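Local coordinates for CG8862 (Drosophila melanogaster, PDB 3ISM), which probably cleaves DNA and RNA with little sequence preference, as a magnesium-dependent mitochondrial nuclease of the His-Me finger clan, at residues 46-51 against 83-88; 52-57 against 238-243. One frame throughout, in Å; residues are numbered along the deposited sequence.

Interaction 1: residues 46-51 against 83-88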
ATOM      1  N   ARG B  46       0.098  -8.336  -1.178  1.00 31.42           N
ATOM      2  CA  ARG B  46      -0.525  -7.712  -0.030  1.00 32.26           C
ATOM      3  C   ARG B  46      -1.992  -7.379  -0.310  1.00 32.64           C
ATOM      4  O   ARG B  46      -2.857  -7.544   0.557  1.00 33.29           O
ATOM      5  CB  ARG B  46       0.214  -6.413   0.286  1.00 32.88           C
ATOM      6  CG  ARG B  46      -0.323  -5.719   1.542  1.00 34.68           C
ATOM      7  CD  ARG B  46       0.662  -4.739   2.106  1.00 37.79           C
ATOM      8  NE  ARG B  46       0.824  -3.532   1.292  1.00 39.69           N
ATOM      9  CZ  ARG B  46      -0.065  -2.532   1.240  1.00 43.90           C
ATOM     10  NH1 ARG B  46      -1.192  -2.565   1.940  1.00 43.69           N
ATOM     11  NH2 ARG B  46       0.170  -1.477   0.480  1.00 45.21           N
ATOM     12  N   ASN B  47      -2.268  -6.917  -1.526  1.00 31.81           N
ATOM     13  CA  ASN B  47      -3.599  -6.438  -1.875  1.00 31.27           C
ATOM     14  C   ASN B  47      -4.424  -7.461  -2.632  1.00 30.66           C
ATOM     15  O   ASN B  47      -5.636  -7.310  -2.779  1.00 31.12           O
ATOM     16  CB  ASN B  47      -3.490  -5.111  -2.628  1.00 31.17           C
ATOM     17  CG  ASN B  47      -3.206  -3.933  -1.677  1.00 32.62           C
ATOM     18  OD1 ASN B  47      -3.738  -3.891  -0.569  1.00 33.81           O
ATOM     19  ND2 ASN B  47      -2.400  -2.967  -2.122  1.00 32.48           N
ATOM     20  N   ARG B  48      -3.758  -8.525  -3.064  1.00 30.34           N
ATOM     21  CA  ARG B  48      -4.391  -9.642  -3.785  1.00 30.33           C
ATOM     22  C   ARG B  48      -4.974  -9.219  -5.151  1.00 30.06           C
ATOM     23  O   ARG B  48      -5.988  -9.777  -5.593  1.00 29.66           O
ATOM     24  CB  ARG B  48      -5.427 -10.376  -2.912  1.00 30.36           C
ATOM     25  CG  ARG B  48      -4.854 -11.344  -1.848  1.00 31.06           C
ATOM     26  CD  ARG B  48      -4.189 -10.614  -0.716  1.00 33.15           C
ATOM     27  NE  ARG B  48      -4.462 -11.159   0.617  1.00 34.17           N
ATOM     28  CZ  ARG B  48      -3.553 -11.235   1.591  1.00 33.03           C
ATOM     29  NH1 ARG B  48      -2.305 -10.845   1.373  1.00 29.02           N
ATOM     30  NH2 ARG B  48      -3.886 -11.721   2.786  1.00 33.83           N
ATOM     31  N   VAL B  49      -4.315  -8.237  -5.790  1.00 29.55           N
ATOM     32  CA  VAL B  49      -4.650  -7.720  -7.134  1.00 29.30           C
ATOM     33  C   VAL B  49      -3.325  -7.353  -7.832  1.00 30.03           C
ATOM     34  O   VAL B  49      -2.283  -7.377  -7.197  1.00 28.74           O
ATOM     35  CB  VAL B  49      -5.561  -6.443  -7.067  1.00 29.07           C
ATOM     36  CG1 VAL B  49      -6.850  -6.727  -6.314  1.00 29.54           C
ATOM     37  CG2 VAL B  49      -4.841  -5.268  -6.423  1.00 28.23           C
ATOM     38  N   PRO B  50      -3.352  -7.045  -9.151  1.00 30.21           N
ATOM     39  CA  PRO B  50      -2.083  -6.589  -9.729  1.00 30.28           C
ATOM     40  C   PRO B  50      -1.568  -5.254  -9.155  1.00 30.14           C
ATOM     41  O   PRO B  50      -2.356  -4.433  -8.715  1.00 30.32           O
ATOM     42  CB  PRO B  50      -2.427  -6.389 -11.217  1.00 30.42           C
ATOM     43  CG  PRO B  50      -3.628  -7.225 -11.459  1.00 29.90           C
ATOM     44  CD  PRO B  50      -4.414  -7.155 -10.173  1.00 30.07           C
ATOM     45  N   HIS B  51      -0.256  -5.055  -9.153  1.00 29.60           N
ATOM     46  CA  HIS B  51       0.277  -3.689  -9.146  1.00 29.72           C
ATOM     47  C   HIS B  51      -0.017  -3.071 -10.520  1.00 28.68           C
ATOM     48  O   HIS B  51      -0.440  -1.941 -10.601  1.00 28.36           O
ATOM     49  CB  HIS B  51       1.786  -3.667  -8.948  1.00 29.68           C
ATOM     50  CG  HIS B  51       2.241  -4.039  -7.568  1.00 30.83           C
ATOM     51  ND1 HIS B  51       1.989  -3.256  -6.462  1.00 31.58           N
ATOM     52  CD2 HIS B  51       2.995  -5.081  -7.128  1.00 30.25           C
ATOM     53  CE1 HIS B  51       2.554  -3.804  -5.396  1.00 30.91           C
ATOM     54  NE2 HIS B  51       3.164  -4.919  -5.773  1.00 31.60           N
ATOM     55  N   PRO B  83      -0.617 -19.856  -1.934  1.00 29.89           N
ATOM     56  CA  PRO B  83      -1.991 -19.861  -1.394  1.00 30.36           C
ATOM     57  C   PRO B  83      -2.358 -18.702  -0.448  1.00 30.54           C
ATOM     58  O   PRO B  83      -3.528 -18.293  -0.421  1.00 30.60           O
ATOM     59  CB  PRO B  83      -2.089 -21.213  -0.682  1.00 30.67           C
ATOM     60  CG  PRO B  83      -1.139 -22.088  -1.445  1.00 30.42           C
ATOM     61  CD  PRO B  83       0.021 -21.179  -1.801  1.00 30.40           C
ATOM     62  N   PHE B  84      -1.377 -18.143   0.265  1.00 30.05           N
ATOM     63  CA  PHE B  84      -1.633 -17.039   1.207  1.00 29.75           C
ATOM     64  C   PHE B  84      -2.078 -15.800   0.478  1.00 29.69           C
ATOM     65  O   PHE B  84      -2.767 -14.965   1.043  1.00 28.88           O
ATOM     66  CB  PHE B  84      -0.361 -16.658   1.987  1.00 30.33           C
ATOM     67  CG  PHE B  84       0.017 -17.624   3.086  1.00 30.66           C
ATOM     68  CD1 PHE B  84      -0.664 -18.829   3.267  1.00 32.39           C
ATOM     69  CD2 PHE B  84       1.105 -17.343   3.900  1.00 31.61           C
ATOM     70  CE1 PHE B  84      -0.280 -19.727   4.281  1.00 33.23           C
ATOM     71  CE2 PHE B  84       1.502 -18.209   4.891  1.00 31.90           C
ATOM     72  CZ  PHE B  84       0.810 -19.411   5.095  1.00 33.04           C
ATOM     73  N   PHE B  85      -1.666 -15.657  -0.784  1.00 29.66           N
ATOM     74  CA  PHE B  85      -1.862 -14.372  -1.482  1.00 29.20           C
ATOM     75  C   PHE B  85      -2.790 -14.443  -2.693  1.00 29.22           C
ATOM     76  O   PHE B  85      -2.873 -13.482  -3.456  1.00 28.37           O
ATOM     77  CB  PHE B  85      -0.509 -13.777  -1.897  1.00 28.76           C
ATOM     78  CG  PHE B  85       0.559 -13.919  -0.845  1.00 28.08           C
ATOM     79  CD1 PHE B  85       0.401 -13.335   0.414  1.00 26.00           C
ATOM     80  CD2 PHE B  85       1.715 -14.640  -1.113  1.00 28.54           C
ATOM     81  CE1 PHE B  85       1.382 -13.485   1.399  1.00 26.88           C
ATOM     82  CE2 PHE B  85       2.712 -14.788  -0.133  1.00 28.86           C
ATOM     83  CZ  PHE B  85       2.543 -14.212   1.119  1.00 26.68           C
ATOM     84  N   ARG B  86      -3.480 -15.574  -2.854  1.00 29.69           N
ATOM     85  CA  ARG B  86      -4.420 -15.767  -3.966  1.00 30.70           C
ATOM     86  C   ARG B  86      -5.786 -15.195  -3.678  1.00 31.16           C
ATOM     87  O   ARG B  86      -6.369 -15.495  -2.638  1.00 32.48           O
ATOM     88  CB  ARG B  86      -4.663 -17.234  -4.194  1.00 30.51           C
ATOM     89  CG  ARG B  86      -3.724 -17.897  -5.116  1.00 31.01           C
ATOM     90  CD  ARG B  86      -4.009 -19.382  -5.123  1.00 29.17           C
ATOM     91  NE  ARG B  86      -2.758 -20.123  -5.148  1.00 27.45           N
ATOM     92  CZ  ARG B  86      -2.665 -21.439  -5.048  1.00 28.55           C
ATOM     93  NH1 ARG B  86      -3.757 -22.179  -4.926  1.00 26.53           N
ATOM     94  NH2 ARG B  86      -1.466 -22.004  -5.093  1.00 30.76           N
ATOM     95  N   SER B  87      -6.327 -14.415  -4.603  1.00 30.61           N
ATOM     96  CA  SER B  87      -7.764 -14.161  -4.571  1.00 29.89           C
ATOM     97  C   SER B  87      -8.524 -15.390  -5.085  1.00 29.41           C
ATOM     98  O   SER B  87      -8.014 -16.165  -5.927  1.00 29.00           O
ATOM     99  CB  SER B  87      -8.145 -12.910  -5.360  1.00 29.60           C
ATOM    100  OG  SER B  87      -7.653 -12.975  -6.690  1.00 31.07           O
ATOM    101  N   GLN B  88      -9.733 -15.569  -4.551  1.00 28.76           N
ATOM    102  CA  GLN B  88     -10.596 -16.675  -4.906  1.00 28.84           C
ATOM    103  C   GLN B  88     -11.966 -16.151  -5.310  1.00 28.69           C
ATOM    104  O   GLN B  88     -12.371 -15.060  -4.900  1.00 28.58           O
ATOM    105  CB  GLN B  88     -10.722 -17.644  -3.724  1.00 28.99           C
ATOM    106  CG  GLN B  88      -9.385 -18.272  -3.271  1.00 29.45           C
ATOM    107  CD  GLN B  88      -8.907 -19.398  -4.205  1.00 30.77           C
ATOM    108  OE1 GLN B  88      -9.681 -19.933  -5.004  1.00 28.24           O
ATOM    109  NE2 GLN B  88      -7.630 -19.763  -4.090  1.00 30.51           N
TER
HETATM  110  O   HOH W   1      -7.977 -10.281  -7.346  1.00 17.18           O
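R48 and S87 mark the closest backbone approach, their CA atoms 5.7 Å apart, where the chain entering strand 49-57 runs past the irregular loop that precedes helix 89-92. R48 and V49 both face D44 on the adjacent strand, a G1 beta bulge, and R48 takes the left-handed conformation (phi 64°) usual for the first bulge position. This irregularity at the start of an inner strand of the mixed sheet in the DNA/RNA non-specific endonuclease fold turns CB of R48 toward the 83-88 loop.

No direct hydrogen bond joins the two segments; side-chain packing and one water do the work. CG of R48 is anti to its carbonyl carbon (chi1 -77°), and this sets the methylene against the loop backbone, CG 3.3 Å from F85 O. That oxygen accepts a hydrogen bond from the hydroxyl of Y43. Bends farther along the arginine chain carry the guanidinium over the main chain of the preceding residue, F84, with F84 O lying over the centre of one face, 3.8 Å above the plane. R48 NH1 meets the rim of the F85 ring near the ring plane, 3.8 Å from CD1, the two planes being inclined at 56°. F84 CB covers one face of that phenyl ring.

The guanidinium donates to three carbonyls beyond both segments: NH1 bonds R45 O, NE bonds N182 O, and NH2 bonds R233 O of the second subunit. Three such bonds should fix its rotation, and the last carries the contact into the dimer interface. At the other end of R48, its carbonyl oxygen and the S87 hydroxyl are too far apart to bond directly; a water spans them, 2.7 Å from R48 O and 2.8 Å from S87 OG.

Interaction 2: residues 52-57 against 238-243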
ATOM      1  N   TRP B  52       0.265  -3.819 -11.585  1.00 27.79           N
ATOM      2  CA  TRP B  52       0.093  -3.346 -12.963  1.00 27.56           C
ATOM      3  C   TRP B  52       0.051  -4.530 -13.924  1.00 27.86           C
ATOM      4  O   TRP B  52       0.502  -5.646 -13.590  1.00 27.49           O
ATOM      5  CB  TRP B  52       1.211  -2.361 -13.393  1.00 27.21           C
ATOM      6  CG  TRP B  52       2.641  -2.845 -13.202  1.00 26.08           C
ATOM      7  CD1 TRP B  52       3.457  -2.573 -12.145  1.00 26.94           C
ATOM      8  CD2 TRP B  52       3.423  -3.643 -14.109  1.00 26.35           C
ATOM      9  NE1 TRP B  52       4.687  -3.172 -12.315  1.00 26.55           N
ATOM     10  CE2 TRP B  52       4.694  -3.833 -13.514  1.00 27.50           C
ATOM     11  CE3 TRP B  52       3.172  -4.231 -15.348  1.00 25.97           C
ATOM     12  CZ2 TRP B  52       5.704  -4.588 -14.120  1.00 26.34           C
ATOM     13  CZ3 TRP B  52       4.191  -4.988 -15.957  1.00 26.94           C
ATOM     14  CH2 TRP B  52       5.426  -5.164 -15.332  1.00 26.51           C
ATOM     15  N   VAL B  53      -0.528  -4.302 -15.103  1.00 27.73           N
ATOM     16  CA  VAL B  53      -0.317  -5.213 -16.216  1.00 27.60           C
ATOM     17  C   VAL B  53       0.199  -4.388 -17.408  1.00 27.81           C
ATOM     18  O   VAL B  53       0.004  -3.161 -17.454  1.00 26.81           O
ATOM     19  CB  VAL B  53      -1.600  -5.980 -16.620  1.00 28.00           C
ATOM     20  CG1 VAL B  53      -2.121  -6.831 -15.487  1.00 27.60           C
ATOM     21  CG2 VAL B  53      -2.679  -5.011 -17.112  1.00 28.17           C
ATOM     22  N   PHE B  54       0.847  -5.065 -18.356  1.00 27.19           N
ATOM     23  CA  PHE B  54       1.382  -4.402 -19.522  1.00 27.76           C
ATOM     24  C   PHE B  54       0.986  -5.159 -20.792  1.00 27.39           C
ATOM     25  O   PHE B  54       1.004  -6.394 -20.835  1.00 27.17           O
ATOM     26  CB  PHE B  54       2.910  -4.242 -19.436  1.00 28.28           C
ATOM     27  CG  PHE B  54       3.386  -2.897 -19.895  1.00 29.66           C
ATOM     28  CD1 PHE B  54       3.723  -1.916 -18.968  1.00 31.36           C
ATOM     29  CD2 PHE B  54       3.420  -2.586 -21.254  1.00 29.57           C
ATOM     30  CE1 PHE B  54       4.124  -0.643 -19.396  1.00 33.12           C
ATOM     31  CE2 PHE B  54       3.810  -1.320 -21.685  1.00 32.24           C
ATOM     32  CZ  PHE B  54       4.154  -0.341 -20.753  1.00 30.52           C
ATOM     33  N   GLU B  55       0.618  -4.409 -21.820  1.00 26.80           N
ATOM     34  CA  GLU B  55       0.113  -4.995 -23.067  1.00 26.38           C
ATOM     35  C   GLU B  55       0.708  -4.253 -24.246  1.00 26.05           C
ATOM     36  O   GLU B  55       0.964  -3.055 -24.170  1.00 25.08           O
ATOM     37  CB  GLU B  55      -1.413  -4.910 -23.136  1.00 25.71           C
ATOM     38  CG  GLU B  55      -2.186  -5.696 -22.040  1.00 26.34           C
ATOM     39  CD  GLU B  55      -3.681  -5.322 -22.003  1.00 26.83           C
ATOM     40  OE1 GLU B  55      -3.997  -4.137 -21.761  1.00 27.00           O
ATOM     41  OE2 GLU B  55      -4.540  -6.207 -22.212  1.00 25.82           O
ATOM     42  N   HIS B  56       0.942  -4.984 -25.332  1.00 26.10           N
ATOM     43  CA  HIS B  56       1.332  -4.390 -26.586  1.00 25.99           C
ATOM     44  C   HIS B  56       0.309  -4.848 -27.615  1.00 26.26           C
ATOM     45  O   HIS B  56       0.267  -6.021 -27.970  1.00 26.40           O
ATOM     46  CB  HIS B  56       2.763  -4.800 -26.979  1.00 25.57           C
ATOM     47  CG  HIS B  56       3.044  -4.680 -28.451  1.00 24.71           C
ATOM     48  ND1 HIS B  56       3.590  -5.707 -29.187  1.00 24.82           N
ATOM     49  CD2 HIS B  56       2.828  -3.665 -29.324  1.00 22.96           C
ATOM     50  CE1 HIS B  56       3.704  -5.331 -30.452  1.00 24.07           C
ATOM     51  NE2 HIS B  56       3.243  -4.097 -30.563  1.00 24.63           N
ATOM     52  N   LEU B  57      -0.516  -3.909 -28.074  1.00 26.38           N
ATOM     53  CA  LEU B  57      -1.626  -4.207 -28.968  1.00 26.23           C
ATOM     54  C   LEU B  57      -1.317  -3.794 -30.403  1.00 26.16           C
ATOM     55  O   LEU B  57      -0.691  -2.746 -30.654  1.00 25.74           O
ATOM     56  CB  LEU B  57      -2.912  -3.498 -28.512  1.00 26.13           C
ATOM     57  CG  LEU B  57      -3.250  -3.419 -27.016  1.00 27.37           C
ATOM     58  CD1 LEU B  57      -4.598  -2.695 -26.840  1.00 27.86           C
ATOM     59  CD2 LEU B  57      -3.278  -4.795 -26.330  1.00 26.57           C
ATOM     60  N   LEU B 238       7.117   4.149 -12.442  1.00 30.66           N
ATOM     61  CA  LEU B 238       7.477   4.985 -13.590  1.00 30.82           C
ATOM     62  C   LEU B 238       7.129   4.270 -14.892  1.00 30.99           C
ATOM     63  O   LEU B 238       7.581   3.146 -15.144  1.00 31.19           O
ATOM     64  CB  LEU B 238       8.960   5.380 -13.560  1.00 30.91           C
ATOM     65  CG  LEU B 238       9.455   6.215 -12.366  1.00 31.73           C
ATOM     66  CD1 LEU B 238      10.982   6.139 -12.295  1.00 33.38           C
ATOM     67  CD2 LEU B 238       8.989   7.680 -12.417  1.00 30.96           C
ATOM     68  N   PHE B 239       6.332   4.934 -15.723  1.00 31.67           N
ATOM     69  CA  PHE B 239       5.853   4.344 -16.981  1.00 31.39           C
ATOM     70  C   PHE B 239       6.696   4.804 -18.151  1.00 31.81           C
ATOM     71  O   PHE B 239       7.135   5.971 -18.203  1.00 31.86           O
ATOM     72  CB  PHE B 239       4.363   4.669 -17.218  1.00 31.19           C
ATOM     73  CG  PHE B 239       3.490   4.380 -16.032  1.00 30.55           C
ATOM     74  CD1 PHE B 239       3.179   3.067 -15.675  1.00 30.69           C
ATOM     75  CD2 PHE B 239       2.991   5.417 -15.259  1.00 29.30           C
ATOM     76  CE1 PHE B 239       2.379   2.798 -14.559  1.00 29.01           C
ATOM     77  CE2 PHE B 239       2.202   5.164 -14.139  1.00 29.56           C
ATOM     78  CZ  PHE B 239       1.879   3.842 -13.798  1.00 29.45           C
ATOM     79  N   PHE B 240       6.952   3.875 -19.075  1.00 31.98           N
ATOM     80  CA  PHE B 240       7.690   4.180 -20.290  1.00 32.44           C
ATOM     81  C   PHE B 240       9.004   4.904 -19.964  1.00 33.27           C
ATOM     82  O   PHE B 240       9.372   5.899 -20.606  1.00 33.26           O
ATOM     83  CB  PHE B 240       6.787   4.968 -21.260  1.00 31.62           C
ATOM     84  CG  PHE B 240       5.526   4.216 -21.649  1.00 31.24           C
ATOM     85  CD1 PHE B 240       5.542   3.295 -22.699  1.00 29.12           C
ATOM     86  CD2 PHE B 240       4.341   4.395 -20.945  1.00 29.19           C
ATOM     87  CE1 PHE B 240       4.403   2.588 -23.042  1.00 29.38           C
ATOM     88  CE2 PHE B 240       3.197   3.690 -21.286  1.00 27.73           C
ATOM     89  CZ  PHE B 240       3.225   2.784 -22.332  1.00 28.87           C
ATOM     90  N   ASP B 241       9.708   4.374 -18.959  1.00 34.60           N
ATOM     91  CA  ASP B 241      10.982   4.932 -18.485  1.00 35.50           C
ATOM     92  C   ASP B 241      12.078   5.026 -19.552  1.00 35.88           C
ATOM     93  O   ASP B 241      12.986   5.844 -19.418  1.00 36.32           O
ATOM     94  CB  ASP B 241      11.486   4.208 -17.205  1.00 36.12           C
ATOM     95  CG  ASP B 241      11.904   2.741 -17.446  1.00 37.66           C
ATOM     96  OD1 ASP B 241      12.552   2.445 -18.473  1.00 40.12           O
ATOM     97  OD2 ASP B 241      11.596   1.873 -16.583  1.00 40.19           O
ATOM     98  N   GLN B 242      11.984   4.212 -20.609  1.00 36.22           N
ATOM     99  CA  GLN B 242      12.926   4.296 -21.739  1.00 36.87           C
ATOM    100  C   GLN B 242      12.667   5.492 -22.668  1.00 37.09           C
ATOM    101  O   GLN B 242      13.522   5.850 -23.465  1.00 36.74           O
ATOM    102  CB  GLN B 242      12.947   2.993 -22.562  1.00 36.93           C
ATOM    103  CG  GLN B 242      13.388   1.741 -21.785  1.00 37.56           C
ATOM    104  CD  GLN B 242      14.799   1.857 -21.244  1.00 38.81           C
ATOM    105  OE1 GLN B 242      15.768   1.853 -22.006  1.00 39.95           O
ATOM    106  NE2 GLN B 242      14.921   1.971 -19.926  1.00 37.34           N
ATOM    107  N   ILE B 243      11.490   6.104 -22.562  1.00 37.68           N
ATOM    108  CA  ILE B 243      11.173   7.318 -23.322  1.00 38.31           C
ATOM    109  C   ILE B 243      11.405   8.581 -22.484  1.00 38.42           C
ATOM    110  O   ILE B 243      10.812   8.740 -21.423  1.00 38.33           O
ATOM    111  CB  ILE B 243       9.700   7.321 -23.791  1.00 38.45           C
ATOM    112  CG1 ILE B 243       9.357   6.002 -24.488  1.00 38.85           C
ATOM    113  CG2 ILE B 243       9.416   8.527 -24.710  1.00 38.15           C
ATOM    114  CD1 ILE B 243       7.885   5.849 -24.870  1.00 38.71           C
TER
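The phenyl rings of F54 and F240 meet in an offset edge-to-face pair, their centroids 5.4 Å apart and their planes at 64°. F54 supplies the edge: its CZ points over one face of the F240 ring and comes within 3.6 Å of CZ there, close to the far rim and not above the middle. CE1 of F240 lies in turn near the plane of the F54 ring. The first torsion of F240 helps bridge a wide gap, for the nearest CA atoms, those of F54 and F239, are 10.1 Å apart; F240 CG is anti to its carbonyl carbon (chi1 -59°).

Away from this buried pair the contact quickly becomes loose. W52 and F239 flank it without touching the opposite segment. Beyond F240 the chain leaves the core in a type I turn, closed by I243 N to F240 O at 2.9 Å, whose two central residues are exposed. There the amide of Q242 donates from NE2 to D241 OD1 at 2.8 Å, nearly straight at 164°, a local link on the solvent side.

An alanine in place of F240 would remove the face that the F54 edge abuts and would probably leave a gap over the sheet, with the F54 ring less restrained.

Besides F54, the F240 ring packs on Y155 of strand 153-161 and on V193 and V195 of strand 189-197, while F54 touches C157, from the first of these strands, and M23, from a loop. The 238-243 loop thus lies across a face of the central sheet, tied back to helix 228-235 by the bond from F239 N to E232.

From the N terminus, the chain turns after strand 40-44 and enters strand 49-57 through 46-51, which turns a corner at H51 and continues as 52-57. Interaction 1 closes first, across 31 intervening residues that include helix 59-62, when 83-88 returns to the beginning of that strand. Interaction 2 closes far later, across 180 residues, when 238-243 follows helix 228-235 back onto the sheet. The two loops cross, since 83-88 falls between 52-57 and 238-243. Their centres lie about 22 Å apart and both use strand 49-57: one end meets the loop 83-88 beside the subunit interface, the other packs against the loop between helix 228-235 and strand 250-251.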